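Local coordinates for lipoprotein, putative (Bacillus anthracis, PDB 4NOH), which is of unknown function but is a putative lipoprotein that may bind lipid, at residues Leu45-Lys49 and Thr50-Lys54. Residues are numbered along the deposited sequence; the frame is centred on the assembly and turned at random.
Sequences LIMNK and TTAEK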
loop_
_atom_site.group_PDB
_atom_site.type_symbol
_atom_site.label_atom_id
_atom_site.label_comp_id
_atom_site.label_asym_id
_atom_site.label_seq_id
_atom_site.Cartn_x
_atom_site.Cartn_y
_atom_site.Cartn_z
ATOM N N LEU A 45 6.659 4.176 1.875
ATOM C CA LEU A 45 6.402 2.782 1.531
ATOM C C LEU A 45 6.782 2.679 0.069
ATOM O O LEU A 45 6.128 3.288 -0.765
ATOM C CB LEU A 45 4.949 2.456 1.750
ATOM C CG LEU A 45 4.478 1.011 1.738
ATOM C CD1 LEU A 45 5.206 0.155 2.768
ATOM C CD2 LEU A 45 2.977 0.957 1.990
ATOM N N ILE A 46 7.810 1.900 -0.211
ATOM C CA ILE A 46 8.439 1.799 -1.534
ATOM C C ILE A 46 8.097 0.470 -2.207
ATOM O O ILE A 46 8.266 -0.607 -1.625
ATOM C CB ILE A 46 9.974 1.896 -1.417
ATOM C CG1 ILE A 46 10.410 3.098 -0.550
ATOM C CG2 ILE A 46 10.607 2.001 -2.805
ATOM C CD1 ILE A 46 11.832 3.027 -0.020
HETATM N N MSE A 47 7.621 0.532 -3.432
HETATM C CA MSE A 47 7.386 -0.699 -4.141
HETATM C C MSE A 47 8.027 -0.594 -5.486
HETATM O O MSE A 47 8.517 0.463 -5.900
HETATM C CB MSE A 47 5.907 -1.034 -4.243
HETATM C CG MSE A 47 5.085 -0.070 -5.068
HETATM SE SE MSE A 47 3.158 -0.179 -4.596
HETATM C CE MSE A 47 3.032 1.318 -3.348
ATOM N N ASN A 48 8.100 -1.731 -6.148
ATOM C CA ASN A 48 8.619 -1.751 -7.482
ATOM C C ASN A 48 7.475 -1.572 -8.485
ATOM O O ASN A 48 6.284 -1.678 -8.159
ATOM C CB ASN A 48 9.511 -2.962 -7.798
ATOM C CG ASN A 48 8.789 -4.297 -7.805
ATOM O OD1 ASN A 48 7.577 -4.401 -7.939
ATOM N ND2 ASN A 48 9.570 -5.356 -7.726
ATOM N N LYS A 49 7.863 -1.297 -9.734
ATOM C CA LYS A 49 6.897 -1.054 -10.812
ATOM C C LYS A 49 5.952 -2.241 -11.008
ATOM O O LYS A 49 4.744 -2.073 -11.158
ATOM C CB LYS A 49 7.629 -0.757 -12.112
ATOM C CG LYS A 49 6.698 -0.504 -13.275
ATOM C CD LYS A 49 7.450 -0.277 -14.560
ATOM C CE LYS A 49 6.470 -0.172 -15.709
ATOM N NZ LYS A 49 7.160 0.021 -16.997
ATOM N N THR A 50 6.497 -3.443 -10.999
ATOM C CA THR A 50 5.691 -4.614 -11.231
ATOM C C THR A 50 4.585 -4.722 -10.182
ATOM O O THR A 50 3.438 -5.004 -10.498
ATOM C CB THR A 50 6.580 -5.857 -11.313
ATOM O OG1 THR A 50 7.353 -5.790 -12.519
ATOM C CG2 THR A 50 5.772 -7.103 -11.362
ATOM N N THR A 51 4.934 -4.476 -8.936
ATOM C CA THR A 51 3.989 -4.551 -7.842
ATOM C C THR A 51 2.964 -3.447 -7.938
ATOM O O THR A 51 1.747 -3.680 -7.776
ATOM C CB THR A 51 4.717 -4.475 -6.499
ATOM O OG1 THR A 51 5.551 -5.645 -6.348
ATOM C CG2 THR A 51 3.740 -4.385 -5.317
ATOM N N ALA A 52 3.428 -2.228 -8.182
ATOM C CA ALA A 52 2.488 -1.113 -8.280
ATOM C C ALA A 52 1.482 -1.283 -9.419
ATOM O O ALA A 52 0.301 -0.950 -9.282
ATOM C CB ALA A 52 3.226 0.238 -8.350
ATOM N N GLU A 53 1.934 -1.847 -10.537
ATOM C CA GLU A 53 1.028 -2.129 -11.654
ATOM C C GLU A 53 -0.055 -3.097 -11.196
ATOM O O GLU A 53 -1.233 -2.967 -11.546
ATOM C CB GLU A 53 1.783 -2.726 -12.833
ATOM C CG GLU A 53 2.607 -1.723 -13.623
ATOM C CD GLU A 53 3.328 -2.351 -14.821
ATOM O OE1 GLU A 53 3.710 -3.558 -14.779
ATOM O OE2 GLU A 53 3.527 -1.640 -15.823
ATOM N N LYS A 54 0.353 -4.092 -10.415
ATOM C CA LYS A 54 -0.645 -5.069 -9.913
ATOM C C LYS A 54 -1.631 -4.407 -8.937
ATOM O O LYS A 54 -2.819 -4.735 -8.932
ATOM C CB LYS A 54 0.065 -6.280 -9.308
ATOM C CG LYS A 54 0.749 -7.138 -10.367
ATOM C CD LYS A 54 1.677 -8.179 -9.776
ATOM C CE LYS A 54 2.291 -9.049 -10.865
ATOM N NZ LYS A 54 3.352 -9.903 -10.294
#
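Asn-48 caps the start of helix 49-57: its OD1 takes two bonds from Thr-51. The backbone N of Thr-51 approaches nearly head-on to the amide C=O, 2.8 Å from Asn-48 OD1, while Thr-51 OG1 donates to the same oxygen at 2.9 Å from above the amide plane, 37° out of it. Two torsions arrange this: CG of Asn-48 sits between its backbone N and carbonyl carbon (chi1 67°), and Thr-51 holds OG1 beside its own N (chi1 -65°), presenting both donors together. Two donors on one oxygen should limit rotation of the amide. Ala-52 N then reaches Asn-48 O at 2.9 Å in the first helical bond. On the buried side, in the conformer modelled here, SE of the selenomethionine Met-47 lies 3.8 Å from Ala-52 CB, beside Val-121 of the neighbouring strand 118-122. Outside, the fully extended Lys-49 crosses Glu-53 at a slant; its NZ stays 4.2 Å from Glu-53 OE2, too far for a salt bridge. Thr-50 OG1 is hydrogen-bonded to OD2 of Asp-124 in helix 124-128. The short axes of 45-48 and 50-54 stand at 96°, a strand-to-helix junction with a classic asparagine N-cap at the C-terminal end of strand 42-48, an inner strand of the mixed sheet.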